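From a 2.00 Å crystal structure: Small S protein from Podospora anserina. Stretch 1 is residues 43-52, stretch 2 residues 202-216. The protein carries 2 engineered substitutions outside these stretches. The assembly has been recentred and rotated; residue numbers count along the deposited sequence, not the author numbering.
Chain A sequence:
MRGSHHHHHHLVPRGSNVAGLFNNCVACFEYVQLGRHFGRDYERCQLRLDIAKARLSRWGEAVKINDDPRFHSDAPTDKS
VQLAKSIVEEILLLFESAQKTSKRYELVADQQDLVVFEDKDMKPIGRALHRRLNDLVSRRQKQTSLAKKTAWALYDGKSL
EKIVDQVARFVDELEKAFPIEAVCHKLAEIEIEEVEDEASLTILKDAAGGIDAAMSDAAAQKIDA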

# COMPACT_ATOMS: atom_id res chain seq x y z
N GLU A 43 15.06 17.93 3.44
CA GLU A 43 14.45 19.08 2.80
C GLU A 43 13.78 18.65 1.51
O GLU A 43 12.61 18.94 1.30
CB GLU A 43 15.50 20.16 2.54
CG GLU A 43 14.94 21.49 2.09
CD GLU A 43 16.03 22.49 1.78
OE1 GLU A 43 16.90 22.74 2.64
OE2 GLU A 43 16.02 23.04 0.66
N ARG A 44 14.51 17.92 0.66
CA ARG A 44 13.95 17.46 -0.61
C ARG A 44 12.74 16.53 -0.43
O ARG A 44 11.74 16.69 -1.12
CB ARG A 44 15.02 16.79 -1.49
CG ARG A 44 14.55 16.30 -2.86
CD ARG A 44 15.55 15.22 -3.39
NE ARG A 44 14.90 13.96 -3.78
CZ ARG A 44 14.13 13.79 -4.87
NH1 ARG A 44 13.90 14.79 -5.74
NH2 ARG A 44 13.59 12.59 -5.10
N CYS A 45 12.83 15.56 0.49
CA CYS A 45 11.72 14.63 0.74
C CYS A 45 10.45 15.34 1.26
O CYS A 45 9.32 14.96 0.91
CB CYS A 45 12.18 13.52 1.70
SG CYS A 45 13.29 12.35 0.86
N GLN A 46 10.64 16.34 2.12
CA GLN A 46 9.53 17.15 2.61
C GLN A 46 8.87 17.93 1.45
O GLN A 46 7.65 17.88 1.32
CB GLN A 46 9.97 18.10 3.72
CG GLN A 46 8.86 19.02 4.26
CD GLN A 46 7.72 18.25 4.90
OE1 GLN A 46 7.90 17.60 5.92
NE2 GLN A 46 6.53 18.31 4.28
N LEU A 47 9.67 18.57 0.60
CA LEU A 47 9.14 19.25 -0.60
C LEU A 47 8.38 18.29 -1.56
O LEU A 47 7.39 18.70 -2.16
CB LEU A 47 10.21 20.07 -1.33
CG LEU A 47 10.79 21.29 -0.57
CD1 LEU A 47 12.00 21.87 -1.24
CD2 LEU A 47 9.75 22.38 -0.32
N ARG A 48 8.87 17.05 -1.73
CA ARG A 48 8.19 16.02 -2.54
C ARG A 48 6.78 15.70 -1.99
O ARG A 48 5.82 15.59 -2.76
CB ARG A 48 8.98 14.70 -2.61
CG ARG A 48 10.39 14.76 -3.09
CD ARG A 48 10.51 14.54 -4.59
NE ARG A 48 10.08 13.21 -5.03
CZ ARG A 48 10.00 12.84 -6.31
NH1 ARG A 48 10.32 13.70 -7.28
NH2 ARG A 48 9.60 11.60 -6.64
N LEU A 49 6.68 15.57 -0.67
CA LEU A 49 5.39 15.46 0.04
C LEU A 49 4.45 16.69 -0.14
O LEU A 49 3.24 16.53 -0.38
CB LEU A 49 5.63 15.20 1.53
CG LEU A 49 5.18 13.98 2.35
CD1 LEU A 49 4.90 12.64 1.59
CD2 LEU A 49 6.13 13.76 3.52
N ASP A 50 5.00 17.90 -0.00
CA ASP A 50 4.21 19.14 -0.16
C ASP A 50 3.68 19.25 -1.60
O ASP A 50 2.58 19.75 -1.81
CB ASP A 50 5.04 20.40 0.16
CG ASP A 50 5.64 20.41 1.60
OD1 ASP A 50 6.64 21.12 1.79
OD2 ASP A 50 5.11 19.76 2.54
N ILE A 51 4.49 18.83 -2.57
CA ILE A 51 4.09 18.82 -3.98
C ILE A 51 2.99 17.81 -4.29
O ILE A 51 2.07 18.15 -5.05
CB ILE A 51 5.30 18.68 -4.93
CG1 ILE A 51 6.12 19.97 -4.90
CG2 ILE A 51 4.86 18.39 -6.36
CD1 ILE A 51 7.52 19.75 -5.41
N ALA A 52 3.07 16.61 -3.72
CA ALA A 52 1.99 15.61 -3.87
C ALA A 52 0.68 16.14 -3.28
O ALA A 52 -0.42 15.94 -3.85
CB ALA A 52 2.36 14.25 -3.24
N THR A 202 13.86 26.20 -10.23
CA THR A 202 14.62 24.99 -10.57
C THR A 202 14.35 23.88 -9.57
O THR A 202 14.22 22.72 -9.94
CB THR A 202 16.13 25.26 -10.57
OG1 THR A 202 16.39 26.45 -11.30
CG2 THR A 202 16.90 24.08 -11.20
N ILE A 203 14.27 24.26 -8.30
CA ILE A 203 13.94 23.33 -7.20
C ILE A 203 12.55 22.68 -7.37
O ILE A 203 12.39 21.46 -7.19
CB ILE A 203 14.09 24.03 -5.80
CG1 ILE A 203 15.57 24.22 -5.46
CG2 ILE A 203 13.34 23.21 -4.67
CD1 ILE A 203 15.83 24.97 -4.16
N LEU A 204 11.56 23.49 -7.72
CA LEU A 204 10.20 22.97 -8.01
C LEU A 204 10.17 22.10 -9.28
O LEU A 204 9.62 21.02 -9.26
CB LEU A 204 9.18 24.13 -8.15
CG LEU A 204 8.86 25.02 -6.96
CD1 LEU A 204 7.92 26.13 -7.46
CD2 LEU A 204 8.18 24.21 -5.81
N LYS A 205 10.75 22.60 -10.37
CA LYS A 205 10.98 21.83 -11.60
C LYS A 205 11.57 20.43 -11.29
O LYS A 205 11.02 19.41 -11.73
CB LYS A 205 11.89 22.60 -12.56
CG LYS A 205 11.92 22.07 -13.98
CD LYS A 205 13.16 22.52 -14.72
CE LYS A 205 13.33 21.76 -16.04
NZ LYS A 205 14.60 22.08 -16.77
N ASP A 206 12.66 20.39 -10.51
CA ASP A 206 13.31 19.13 -10.14
C ASP A 206 12.47 18.25 -9.21
O ASP A 206 12.28 17.08 -9.50
CB ASP A 206 14.68 19.39 -9.50
CG ASP A 206 15.72 19.88 -10.50
OD1 ASP A 206 15.55 19.71 -11.73
OD2 ASP A 206 16.74 20.44 -10.04
N ALA A 207 12.00 18.82 -8.10
CA ALA A 207 11.23 18.05 -7.09
C ALA A 207 9.89 17.54 -7.59
O ALA A 207 9.46 16.47 -7.18
CB ALA A 207 11.06 18.85 -5.78
N ALA A 208 9.24 18.30 -8.49
CA ALA A 208 7.98 17.86 -9.10
C ALA A 208 8.18 16.69 -10.07
O ALA A 208 7.22 16.03 -10.45
CB ALA A 208 7.23 19.02 -9.77
N GLY A 209 9.43 16.42 -10.44
CA GLY A 209 9.77 15.31 -11.31
C GLY A 209 9.19 14.01 -10.81
O GLY A 209 9.41 13.63 -9.65
N GLY A 210 8.46 13.33 -11.68
CA GLY A 210 7.80 12.06 -11.33
C GLY A 210 6.49 12.14 -10.56
O GLY A 210 5.81 11.12 -10.40
N ILE A 211 6.13 13.33 -10.08
CA ILE A 211 4.97 13.46 -9.17
C ILE A 211 3.92 14.48 -9.61
O ILE A 211 2.72 14.30 -9.38
CB ILE A 211 5.41 13.64 -7.67
CG1 ILE A 211 6.08 14.98 -7.38
CG2 ILE A 211 6.39 12.54 -7.25
CD1 ILE A 211 6.77 15.01 -5.99
N ASP A 212 4.37 15.54 -10.28
CA ASP A 212 3.49 16.62 -10.71
C ASP A 212 4.05 17.32 -11.96
O ASP A 212 4.70 18.37 -11.85
CB ASP A 212 3.32 17.63 -9.57
CG ASP A 212 2.24 18.68 -9.86
OD1 ASP A 212 1.83 18.82 -11.04
OD2 ASP A 212 1.86 19.38 -8.92
N ALA A 213 3.78 16.72 -13.13
CA ALA A 213 4.23 17.25 -14.44
C ALA A 213 3.75 18.68 -14.74
O ALA A 213 4.49 19.47 -15.34
CB ALA A 213 3.82 16.33 -15.56
N ALA A 214 2.52 19.00 -14.33
CA ALA A 214 1.95 20.34 -14.49
C ALA A 214 2.81 21.42 -13.79
O ALA A 214 3.15 22.45 -14.42
CB ALA A 214 0.50 20.38 -14.02
N MET A 215 3.21 21.16 -12.55
CA MET A 215 4.14 22.04 -11.80
C MET A 215 5.53 22.06 -12.39
O MET A 215 6.17 23.10 -12.49
CB MET A 215 4.21 21.63 -10.32
CG MET A 215 5.13 22.51 -9.47
SD MET A 215 5.22 22.14 -7.70
CE MET A 215 3.51 22.00 -7.16
N SER A 216 6.00 20.89 -12.79
CA SER A 216 7.30 20.79 -13.44
C SER A 216 7.35 21.65 -14.71
O SER A 216 8.31 22.43 -14.92
CB SER A 216 7.62 19.33 -13.72
OG SER A 216 8.99 19.20 -14.03

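Residues 43-52 lie within one continuous helix, held by regular i to i+4 backbone hydrogen bonds such as Ile-51 N to Leu-47 O (2.9 Å). Stretch 2 is more broken: an opening helix gives way to a turn, and a second helix begins at Ala-213. The axes of helix 43-52 and helix 202-207 cross steeply, at -75°, and approach to 10.3 Å. The backbones come nearest at two alanines, with Arg-48 CA 5.8 Å from Ala-207 CA and Ile-51 CA 6.5 Å from Ala-208 CA. The turn is tied back on itself: Gly-209 N donates to Asp-206 O (3.1 Å), while Ile-211 N and Asp-212 N both donate to Ala-208 O (2.9 Å each). Gly-210 has a positive phi (80°), a conformation that favours glycine; at Gly-209 an ideal CB would lie 2.9 Å from Asp-206 O, a clash that the absent side chain avoids. Asp-212 caps the second helix, its OD1 accepting from Met-215 N at 3.1 Å with a nearly straight N-H...O angle of 168°.

Arg-48 supplies the polar part of the contact. Its CA-to-CB bond points sideways, but the chain bends, with chi2 at -92°, and its end reaches the turn. There Arg-48 NH1 donates to Gly-209 O at a short 2.5 Å (144°) and, in a weak bond, to Ala-207 O at 2.9 Å (127°). One nitrogen thus joins two carbonyls near the end of the first helix of stretch 2. Gly-209 O lies near the guanidinium plane, as expected of an acceptor, whereas Ile-211 CG2 packs over one face, 3.4 Å from Arg-48 NH2. The arginine is therefore both hydrogen-bonded and covered by an aliphatic side chain.

Ile-51, one helical turn from Leu-47, is the centre of the apolar packing and has the largest covered area of any residue in either stretch. Ile-51 CD1 meets Ala-207 CB at 3.7 Å; Ile-51 CG2 lies 3.8 Å from Ile-211 CG1 and 3.6 Å from Asp-212 CB; Ile-51 CG1 lies 3.7 Å from Met-215 SD. A single side chain thereby touches the opening helix, the turn and the closing helix of stretch 2. Leu-47 extends the apolar contact along helix 43-52, its CD1 3.9 Å from Ile-203 CG2. Arg-44, exposed, adds only a marginal approach, NH1 to Ala-207 CA at 4.4 Å. Altogether the two stretches bury 540 Å², counting both sides.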